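PDB 3JWG: methyltransferase type 12 from Clostridium thermocellum, which probably methylates the 2'-hydroxyl of the 3'-terminal nucleotide of small RNAs with S-adenosyl-L-methionine, this chain being its methyltransferase domain. Local coordinates for residues A[30-36]-A[102-108]; A[109-113]-A[138-142]; A[141-146]-A[162-168]. All blocks are in the same frame, centred on the assembly; numbering follows the deposited sequence.

Contact 1: A[30-36]-A[102-108]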
loop_
_atom_site.group_PDB
_atom_site.type_symbol
_atom_site.label_atom_id
_atom_site.label_comp_id
_atom_site.label_asym_id
_atom_site.label_seq_id
_atom_site.Cartn_x
_atom_site.Cartn_y
_atom_site.Cartn_z
ATOM N N ALA A 30 8.721 9.690 -7.421
ATOM C CA ALA A 30 8.939 9.446 -5.999
ATOM C C ALA A 30 10.251 8.678 -5.860
ATOM O O ALA A 30 10.427 7.631 -6.478
ATOM C CB ALA A 30 7.774 8.632 -5.409
ATOM N N LYS A 31 11.173 9.202 -5.055
ATOM C CA LYS A 31 12.471 8.559 -4.856
ATOM C C LYS A 31 12.622 7.914 -3.479
ATOM O O LYS A 31 13.441 7.017 -3.290
ATOM C CB LYS A 31 13.586 9.578 -5.089
ATOM C CG LYS A 31 13.603 10.126 -6.515
ATOM C CD LYS A 31 14.748 11.110 -6.722
ATOM C CE LYS A 31 14.783 11.619 -8.156
ATOM N NZ LYS A 31 15.926 12.538 -8.383
ATOM N N LYS A 32 11.827 8.374 -2.519
ATOM C CA LYS A 32 11.854 7.828 -1.166
ATOM C C LYS A 32 10.447 7.299 -0.920
ATOM O O LYS A 32 9.498 8.070 -0.856
ATOM C CB LYS A 32 12.199 8.929 -0.164
ATOM C CG LYS A 32 13.598 9.509 -0.358
ATOM C CD LYS A 32 13.863 10.667 0.594
ATOM C CE LYS A 32 12.955 11.853 0.288
ATOM N NZ LYS A 32 13.191 12.999 1.212
ATOM N N VAL A 33 10.318 5.985 -0.791
ATOM C CA VAL A 33 9.011 5.366 -0.610
ATOM C C VAL A 33 8.911 4.513 0.643
ATOM O O VAL A 33 9.825 3.755 0.964
ATOM C CB VAL A 33 8.674 4.468 -1.827
ATOM C CG1 VAL A 33 7.278 3.859 -1.664
ATOM C CG2 VAL A 33 8.785 5.283 -3.122
ATOM N N ILE A 34 7.790 4.632 1.345
ATOM C CA ILE A 34 7.569 3.840 2.542
ATOM C C ILE A 34 6.314 2.998 2.321
ATOM O O ILE A 34 5.249 3.520 1.980
ATOM C CB ILE A 34 7.423 4.733 3.804
ATOM C CG1 ILE A 34 7.183 3.851 5.032
ATOM C CG2 ILE A 34 6.305 5.748 3.622
ATOM C CD1 ILE A 34 7.246 4.602 6.338
ATOM N N ASP A 35 6.453 1.689 2.489
ATOM C CA ASP A 35 5.332 0.779 2.292
ATOM C C ASP A 35 4.801 0.367 3.652
ATOM O O ASP A 35 5.448 -0.373 4.401
ATOM C CB ASP A 35 5.791 -0.438 1.478
ATOM C CG ASP A 35 4.649 -1.374 1.111
ATOM O OD1 ASP A 35 3.495 -0.915 0.951
ATOM O OD2 ASP A 35 4.924 -2.582 0.962
ATOM N N LEU A 36 3.622 0.885 3.974
ATOM C CA LEU A 36 2.971 0.605 5.238
ATOM C C LEU A 36 2.184 -0.703 5.111
ATOM O O LEU A 36 1.209 -0.780 4.360
ATOM C CB LEU A 36 2.059 1.783 5.594
ATOM C CG LEU A 36 2.829 3.110 5.668
ATOM C CD1 LEU A 36 1.872 4.278 5.837
ATOM C CD2 LEU A 36 3.829 3.043 6.833
ATOM N N GLY A 102 9.360 12.322 6.143
ATOM C CA GLY A 102 10.299 12.544 5.056
ATOM C C GLY A 102 10.199 11.767 3.756
ATOM O O GLY A 102 11.089 11.884 2.913
ATOM N N TYR A 103 9.135 10.993 3.563
ATOM C CA TYR A 103 9.009 10.215 2.332
ATOM C C TYR A 103 8.269 10.954 1.231
ATOM O O TYR A 103 7.462 11.838 1.505
ATOM C CB TYR A 103 8.321 8.875 2.637
ATOM C CG TYR A 103 9.225 7.945 3.399
ATOM C CD1 TYR A 103 10.099 7.091 2.728
ATOM C CD2 TYR A 103 9.296 8.000 4.796
ATOM C CE1 TYR A 103 11.027 6.318 3.424
ATOM C CE2 TYR A 103 10.224 7.237 5.504
ATOM C CZ TYR A 103 11.088 6.403 4.813
ATOM O OH TYR A 103 12.034 5.673 5.495
ATOM N N ASP A 104 8.562 10.604 -0.021
ATOM C CA ASP A 104 7.895 11.240 -1.159
ATOM C C ASP A 104 6.530 10.589 -1.386
ATOM O O ASP A 104 5.591 11.230 -1.855
ATOM C CB ASP A 104 8.717 11.086 -2.446
ATOM C CG ASP A 104 10.027 11.848 -2.405
ATOM O OD1 ASP A 104 10.036 13.015 -1.946
ATOM O OD2 ASP A 104 11.041 11.275 -2.849
ATOM N N ALA A 105 6.433 9.306 -1.064
ATOM C CA ALA A 105 5.180 8.590 -1.251
ATOM C C ALA A 105 5.041 7.436 -0.278
ATOM O O ALA A 105 6.038 6.864 0.172
ATOM C CB ALA A 105 5.093 8.058 -2.686
ATOM N N ALA A 106 3.794 7.107 0.043
ATOM C CA ALA A 106 3.496 5.993 0.927
ATOM C C ALA A 106 2.568 5.065 0.149
ATOM O O ALA A 106 1.676 5.524 -0.571
ATOM C CB ALA A 106 2.803 6.479 2.205
ATOM N N THR A 107 2.803 3.766 0.272
ATOM C CA THR A 107 1.970 2.772 -0.393
ATOM C C THR A 107 1.260 1.963 0.694
ATOM O O THR A 107 1.836 1.662 1.747
ATOM C CB THR A 107 2.809 1.837 -1.299
ATOM O OG1 THR A 107 3.856 1.242 -0.531
ATOM C CG2 THR A 107 3.429 2.629 -2.460
ATOM N N VAL A 108 0.005 1.624 0.427
ATOM C CA VAL A 108 -0.841 0.894 1.359
ATOM C C VAL A 108 -1.546 -0.203 0.567
ATOM O O VAL A 108 -2.556 0.044 -0.087
ATOM C CB VAL A 108 -1.894 1.854 1.963
ATOM C CG1 VAL A 108 -2.743 1.134 2.996
ATOM C CG2 VAL A 108 -1.190 3.063 2.578
HETATM O O HOH W 1 10.932 14.493 0.932
#
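Ile-34 sets its CB over the middle of the Tyr-103 ring, 3.7 Å from the centroid and 11° off the ring normal, a CH-pi contact. With CG1 anti to the backbone N (chi1 180°), the CG2 branch is left to settle between CG of the same ring and the CB of Ala-106. The short Ala-106 side chain leaves room for the branch: Ile-34 CG2 lies 3.8 Å from Ala-106 CB, and Leu-36 CD1 reaches the same Ala-106 methyl more loosely. Strands 32-36 and 105-108 run parallel, their short axes 24° apart, joined by Ile-34 N to Ala-105 O, Thr-107 N to Ile-34 O and Leu-36 N to Thr-107 O. On the sheet face of Val-33 and Asp-35, Thr-107 OG1 gives its hydrogen to Asp-35 OD1 at 2.6 Å, arriving from above the carboxylate plane. Ala-30 CB meets Ala-105 CB at 3.9 Å, one small bump against another. Where the strands begin, the Asp-104 carboxylate fits against the turning backbone: its OD2 takes Lys-31 N (3.0 Å) and Lys-32 N (3.0 Å) from opposite faces of its plane. The Lys-32 chain, bent at chi3, runs past this carboxylate at a slant until NZ bonds Gly-102 O at 2.9 Å. These are adjacent central strands of the Rossmann-like methyltransferase sheet. Helix 13-27 packs through Leu-25 on Val-33, Ala-105 and Thr-107, helix 117-131 through Leu-127 on Leu-36 and Ala-106, and strand 55-60 continues the sheet beyond 32-36, its Thr-57 bonding Tyr-103 OH.

Contact 2: A[109-113]-A[138-142]. With MG (magnesium ion), chain B.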
loop_
_atom_site.group_PDB
_atom_site.type_symbol
_atom_site.label_atom_id
_atom_site.label_comp_id
_atom_site.label_asym_id
_atom_site.label_seq_id
_atom_site.Cartn_x
_atom_site.Cartn_y
_atom_site.Cartn_z
ATOM N N ILE A 109 -0.999 -1.412 0.621
ATOM C CA ILE A 109 -1.555 -2.534 -0.122
ATOM C C ILE A 109 -2.020 -3.644 0.819
ATOM O O ILE A 109 -1.275 -4.083 1.687
ATOM C CB ILE A 109 -0.498 -3.097 -1.097
ATOM C CG1 ILE A 109 0.077 -1.955 -1.937
ATOM C CG2 ILE A 109 -1.117 -4.181 -1.981
ATOM C CD1 ILE A 109 1.250 -2.352 -2.801
ATOM N N GLU A 110 -3.261 -4.085 0.645
ATOM C CA GLU A 110 -3.834 -5.139 1.477
ATOM C C GLU A 110 -3.739 -4.810 2.964
ATOM O O GLU A 110 -3.266 -5.614 3.775
ATOM C CB GLU A 110 -3.146 -6.469 1.170
ATOM C CG GLU A 110 -3.209 -6.821 -0.311
ATOM C CD GLU A 110 -2.637 -8.189 -0.628
ATOM O OE1 GLU A 110 -1.512 -8.493 -0.173
ATOM O OE2 GLU A 110 -3.314 -8.956 -1.342
ATOM N N VAL A 111 -4.200 -3.614 3.314
ATOM C CA VAL A 111 -4.179 -3.161 4.694
ATOM C C VAL A 111 -5.540 -2.711 5.208
ATOM O O VAL A 111 -6.065 -3.292 6.156
ATOM C CB VAL A 111 -3.204 -1.960 4.900
ATOM C CG1 VAL A 111 -3.352 -1.407 6.312
ATOM C CG2 VAL A 111 -1.763 -2.389 4.666
ATOM N N ILE A 112 -6.116 -1.688 4.569
ATOM C CA ILE A 112 -7.370 -1.115 5.048
ATOM C C ILE A 112 -8.558 -2.048 5.168
ATOM O O ILE A 112 -9.379 -1.869 6.064
ATOM C CB ILE A 112 -7.812 0.140 4.224
ATOM C CG1 ILE A 112 -8.148 -0.245 2.783
ATOM C CG2 ILE A 112 -6.722 1.195 4.256
ATOM C CD1 ILE A 112 -8.743 0.894 1.986
ATOM N N GLU A 113 -8.661 -3.040 4.286
ATOM C CA GLU A 113 -9.792 -3.960 4.360
ATOM C C GLU A 113 -9.714 -4.884 5.582
ATOM O O GLU A 113 -10.647 -5.633 5.851
ATOM C CB GLU A 113 -9.892 -4.798 3.080
ATOM C CG GLU A 113 -8.703 -5.712 2.834
ATOM C CD GLU A 113 -7.595 -5.049 2.030
ATOM O OE1 GLU A 113 -7.529 -3.800 1.992
ATOM O OE2 GLU A 113 -6.782 -5.789 1.443
ATOM N N VAL A 138 -3.272 3.764 -2.331
ATOM C CA VAL A 138 -3.996 2.764 -1.544
ATOM C C VAL A 138 -4.613 1.750 -2.492
ATOM O O VAL A 138 -5.346 2.120 -3.413
ATOM C CB VAL A 138 -5.139 3.391 -0.700
ATOM C CG1 VAL A 138 -5.793 2.313 0.160
ATOM C CG2 VAL A 138 -4.606 4.518 0.177
ATOM N N SER A 139 -4.302 0.479 -2.275
ATOM C CA SER A 139 -4.834 -0.597 -3.106
ATOM C C SER A 139 -5.611 -1.567 -2.228
ATOM O O SER A 139 -5.155 -1.946 -1.147
ATOM C CB SER A 139 -3.688 -1.338 -3.806
ATOM O OG SER A 139 -4.171 -2.410 -4.596
ATOM N N THR A 140 -6.787 -1.973 -2.698
ATOM C CA THR A 140 -7.623 -2.892 -1.945
ATOM C C THR A 140 -8.533 -3.629 -2.927
ATOM O O THR A 140 -8.836 -3.122 -4.008
ATOM C CB THR A 140 -8.473 -2.114 -0.897
ATOM O OG1 THR A 140 -9.083 -3.031 0.021
ATOM C CG2 THR A 140 -9.549 -1.282 -1.582
ATOM N N PRO A 141 -8.951 -4.849 -2.569
ATOM C CA PRO A 141 -9.828 -5.668 -3.411
ATOM C C PRO A 141 -11.163 -5.003 -3.725
ATOM O O PRO A 141 -11.666 -4.190 -2.946
ATOM C CB PRO A 141 -10.032 -6.932 -2.574
ATOM C CG PRO A 141 -8.765 -7.051 -1.811
ATOM C CD PRO A 141 -8.470 -5.612 -1.407
ATOM N N ASN A 142 -11.726 -5.339 -4.882
ATOM C CA ASN A 142 -13.039 -4.833 -5.243
ATOM C C ASN A 142 -13.943 -6.008 -4.883
ATOM O O ASN A 142 -13.951 -7.033 -5.573
ATOM C CB ASN A 142 -13.124 -4.517 -6.742
ATOM C CG ASN A 142 -14.556 -4.560 -7.265
ATOM O OD1 ASN A 142 -15.509 -4.229 -6.544
ATOM N ND2 ASN A 142 -14.712 -4.957 -8.525
HETATM MG MG MG B . 1.037 -4.321 1.852
HETATM O O HOH W 2 1.290 -1.932 2.062
HETATM O O HOH W 3 -5.176 -1.667 1.529
HETATM O O HOH W 4 2.985 -4.212 0.213
HETATM O O HOH W 5 1.272 -6.737 1.101
#
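This contact lies at the magnesium site, at the C-terminal end of strand 105-109, where the chain leaves the sheet beside strand 135-141. Ile-109 O binds the magnesium ion at 2.3 Å, with three waters and Gly-37 O also bound; one of those waters accepts from Ile-109 N. Parallel pairing ends here: Ile-109 faces Ser-139 across a single bridge, and Glu-110 N makes a weak bond to Ser-139 O. Beyond it a water bridges the segments, accepting from Val-111 N and donating to Ser-139 O (2.7 Å) and Glu-113 OE1 (3.2 Å). Glu-113 folds back by a bend at chi2 (-89°), and its OE1 also receives the hydroxyl hydrogen of Thr-140 OG1 at 2.6 Å. That donor stands 73° out of the carboxylate plane, above the group, while the other oxygen, OE2, rests 3.3 Å from Pro-141 CD. OE1 of this buried residue thus accepts from two donors, the hydroxyl and the water. Ile-112 crosses Val-138 at about a right angle, its CD1 3.7 Å from Val-138 CG1. Phe-171 of helix 168-182 packs on Ile-112, Val-138 and Thr-140, helix 13-27 touches Ile-109 and Ser-139, and strand 202-209 borders 135-141 on its other side.

Contact 3: A[141-146]-A[162-168]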
loop_
_atom_site.group_PDB
_atom_site.type_symbol
_atom_site.label_atom_id
_atom_site.label_comp_id
_atom_site.label_asym_id
_atom_site.label_seq_id
_atom_site.Cartn_x
_atom_site.Cartn_y
_atom_site.Cartn_z
ATOM N N PRO A 141 -8.951 -4.849 -2.569
ATOM C CA PRO A 141 -9.828 -5.668 -3.411
ATOM C C PRO A 141 -11.163 -5.003 -3.725
ATOM O O PRO A 141 -11.666 -4.190 -2.946
ATOM C CB PRO A 141 -10.032 -6.932 -2.574
ATOM C CG PRO A 141 -8.765 -7.051 -1.811
ATOM C CD PRO A 141 -8.470 -5.612 -1.407
ATOM N N ASN A 142 -11.726 -5.339 -4.882
ATOM C CA ASN A 142 -13.039 -4.833 -5.243
ATOM C C ASN A 142 -13.943 -6.008 -4.883
ATOM O O ASN A 142 -13.951 -7.033 -5.573
ATOM C CB ASN A 142 -13.124 -4.517 -6.742
ATOM C CG ASN A 142 -14.556 -4.560 -7.265
ATOM O OD1 ASN A 142 -15.509 -4.229 -6.544
ATOM N ND2 ASN A 142 -14.712 -4.957 -8.525
ATOM N N LYS A 143 -14.678 -5.878 -3.782
ATOM C CA LYS A 143 -15.538 -6.967 -3.336
ATOM C C LYS A 143 -16.521 -7.461 -4.389
ATOM O O LYS A 143 -16.798 -8.656 -4.469
ATOM C CB LYS A 143 -16.321 -6.571 -2.080
ATOM C CG LYS A 143 -17.232 -7.698 -1.591
ATOM C CD LYS A 143 -17.671 -7.538 -0.142
ATOM C CE LYS A 143 -18.605 -6.373 0.053
ATOM N NZ LYS A 143 -19.298 -6.489 1.380
ATOM N N GLU A 144 -17.041 -6.540 -5.192
ATOM C CA GLU A 144 -18.020 -6.871 -6.221
ATOM C C GLU A 144 -17.513 -7.910 -7.215
ATOM O O GLU A 144 -18.297 -8.678 -7.786
ATOM C CB GLU A 144 -18.428 -5.601 -6.951
ATOM C CG GLU A 144 -19.212 -4.646 -6.068
ATOM C CD GLU A 144 -19.408 -3.303 -6.713
ATOM O OE1 GLU A 144 -18.572 -2.401 -6.482
ATOM O OE2 GLU A 144 -20.392 -3.153 -7.466
ATOM N N TYR A 145 -16.201 -7.941 -7.408
ATOM C CA TYR A 145 -15.605 -8.890 -8.329
ATOM C C TYR A 145 -15.939 -10.328 -7.948
ATOM O O TYR A 145 -16.088 -11.188 -8.814
ATOM C CB TYR A 145 -14.089 -8.728 -8.349
ATOM C CG TYR A 145 -13.427 -9.514 -9.453
ATOM C CD1 TYR A 145 -13.482 -9.071 -10.773
ATOM C CD2 TYR A 145 -12.759 -10.707 -9.183
ATOM C CE1 TYR A 145 -12.888 -9.794 -11.801
ATOM C CE2 TYR A 145 -12.160 -11.443 -10.206
ATOM C CZ TYR A 145 -12.229 -10.977 -11.510
ATOM O OH TYR A 145 -11.632 -11.683 -12.528
ATOM N N ASN A 146 -16.049 -10.587 -6.648
ATOM C CA ASN A 146 -16.338 -11.930 -6.173
ATOM C C ASN A 146 -17.810 -12.326 -6.306
ATOM O O ASN A 146 -18.162 -13.481 -6.076
ATOM C CB ASN A 146 -15.890 -12.085 -4.717
ATOM C CG ASN A 146 -14.394 -11.843 -4.533
ATOM O OD1 ASN A 146 -13.930 -10.698 -4.517
ATOM N ND2 ASN A 146 -13.631 -12.924 -4.407
ATOM N N HIS A 162 -15.106 -13.208 1.631
ATOM C CA HIS A 162 -14.762 -11.883 1.110
ATOM C C HIS A 162 -15.634 -10.761 1.670
ATOM O O HIS A 162 -15.611 -9.640 1.163
ATOM C CB HIS A 162 -14.879 -11.887 -0.419
ATOM C CG HIS A 162 -13.910 -12.803 -1.097
ATOM N ND1 HIS A 162 -12.569 -12.508 -1.221
ATOM C CD2 HIS A 162 -14.080 -14.022 -1.663
ATOM C CE1 HIS A 162 -11.955 -13.505 -1.835
ATOM N NE2 HIS A 162 -12.849 -14.437 -2.112
ATOM N N ARG A 163 -16.379 -11.044 2.729
ATOM C CA ARG A 163 -17.283 -10.044 3.288
ATOM C C ARG A 163 -16.607 -8.769 3.785
ATOM O O ARG A 163 -17.231 -7.704 3.830
ATOM C CB ARG A 163 -18.108 -10.665 4.416
ATOM C CG ARG A 163 -18.862 -11.916 4.008
ATOM C CD ARG A 163 -18.668 -13.006 5.053
ATOM N NE ARG A 163 -19.370 -12.713 6.285
ATOM C CZ ARG A 163 -19.079 -13.244 7.468
ATOM N NH1 ARG A 163 -18.076 -14.103 7.610
ATOM N NH2 ARG A 163 -19.826 -12.926 8.510
ATOM N N PHE A 164 -15.339 -8.866 4.156
ATOM C CA PHE A 164 -14.648 -7.689 4.640
ATOM C C PHE A 164 -13.969 -6.850 3.573
ATOM O O PHE A 164 -13.336 -5.839 3.881
ATOM C CB PHE A 164 -13.680 -8.073 5.754
ATOM C CG PHE A 164 -14.325 -8.076 7.109
ATOM C CD1 PHE A 164 -13.760 -8.761 8.173
ATOM C CD2 PHE A 164 -15.509 -7.373 7.317
ATOM C CE1 PHE A 164 -14.366 -8.741 9.419
ATOM C CE2 PHE A 164 -16.118 -7.348 8.555
ATOM C CZ PHE A 164 -15.548 -8.031 9.605
ATOM N N GLU A 165 -14.118 -7.258 2.319
ATOM C CA GLU A 165 -13.568 -6.472 1.224
ATOM C C GLU A 165 -14.585 -5.357 0.997
ATOM O O GLU A 165 -15.771 -5.505 1.319
ATOM C CB GLU A 165 -13.419 -7.310 -0.044
ATOM C CG GLU A 165 -12.570 -8.536 0.170
ATOM C CD GLU A 165 -12.292 -9.303 -1.100
ATOM O OE1 GLU A 165 -13.127 -9.271 -2.029
ATOM O OE2 GLU A 165 -11.235 -9.963 -1.152
ATOM N N TRP A 166 -14.121 -4.248 0.441
ATOM C CA TRP A 166 -14.972 -3.097 0.198
ATOM C C TRP A 166 -15.475 -3.071 -1.226
ATOM O O TRP A 166 -14.776 -3.508 -2.140
ATOM C CB TRP A 166 -14.183 -1.812 0.446
ATOM C CG TRP A 166 -13.650 -1.642 1.834
ATOM C CD1 TRP A 166 -13.637 -2.571 2.841
ATOM C CD2 TRP A 166 -13.051 -0.457 2.374
ATOM N NE1 TRP A 166 -13.067 -2.034 3.976
ATOM C CE2 TRP A 166 -12.699 -0.737 3.715
ATOM C CE3 TRP A 166 -12.780 0.816 1.853
ATOM C CZ2 TRP A 166 -12.092 0.211 4.542
ATOM C CZ3 TRP A 166 -12.174 1.762 2.677
ATOM C CH2 TRP A 166 -11.837 1.452 4.010
ATOM N N THR A 167 -16.688 -2.554 -1.413
ATOM C CA THR A 167 -17.250 -2.431 -2.754
ATOM C C THR A 167 -16.592 -1.188 -3.346
ATOM O O THR A 167 -15.901 -0.448 -2.641
ATOM C CB THR A 167 -18.778 -2.193 -2.736
ATOM O OG1 THR A 167 -19.064 -0.997 -2.001
ATOM C CG2 THR A 167 -19.513 -3.381 -2.091
ATOM N N ARG A 168 -16.799 -0.957 -4.635
ATOM C CA ARG A 168 -16.216 0.216 -5.271
ATOM C C ARG A 168 -16.802 1.499 -4.692
ATOM O O ARG A 168 -16.098 2.495 -4.522
ATOM C CB ARG A 168 -16.430 0.142 -6.784
ATOM C CG ARG A 168 -15.557 -0.918 -7.448
ATOM C CD ARG A 168 -15.984 -1.178 -8.889
ATOM N NE ARG A 168 -17.331 -1.736 -8.957
ATOM C CZ ARG A 168 -17.978 -1.998 -10.089
ATOM N NH1 ARG A 168 -17.399 -1.749 -11.256
ATOM N NH2 ARG A 168 -19.202 -2.506 -10.056
HETATM O O HOH W 6 -11.502 -4.242 -0.294
HETATM O O HOH W 7 -18.071 -4.412 2.310
#
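The Asn-146 side chain lies over one face of the His-162 ring. The ring's ND1 donates to Glu-165 OE2 at 2.9 Å, a His-carboxylate bond that ties together the ends of the type I turn 162-165. The guanidinium of Arg-168 is met at its edge by the Glu-144 carboxylate, whose plane is turned 61° from its own. This is a side-on, two-pronged salt bridge: NE reaches Glu-144 OE1 at 2.8 Å and NH2 reaches Glu-144 OE2 at 2.9 Å, both nearly straight at 176°. Arg-168 N adds a bond to Glu-144 OE1, nearly along its C-O axis, so one oxygen joins the side chain and backbone of the residue that opens helix 168-182. Thr-167 is the N-cap of that helix. The contact therefore fastens the 3-10 segment that starts at Lys-143, just past strand 135-141, to the helix start. Lys-143 N donates to Trp-166 O at 2.9 Å. The Lys-143 side chain, with CG anti to the backbone N (chi1 -180°), lays CD against both His-162 O and Glu-165 O, and a water links Lys-143 NZ to Glu-165 O. Pro-141 CB sits 3.6 Å from Glu-165 OE2.

Contacts 1, 2 and 3 form a line across the domain. Contact 1 joins 32-36 to 105-109, and contact 2 carries on from 105-109 to 135-141, the next strand of the same seven-stranded mixed sheet; their centres lie 16 Å apart and Val-108 O probably accepts from Ser-139 N. Contact 3, 10 Å from contact 2 between centres, shares Pro-141 and Asn-142 with it and also touches it where Trp-166 packs on Ile-112. Contacts 1 and 3, 26 Å apart between centres, do not meet. Along the chain contact 1 closes before contact 2 opens, and contact 3 begins where contact 2 ends. The series thus links the buried sheet, through the magnesium-binding strand end, to a surface loop leading into helix 168-182.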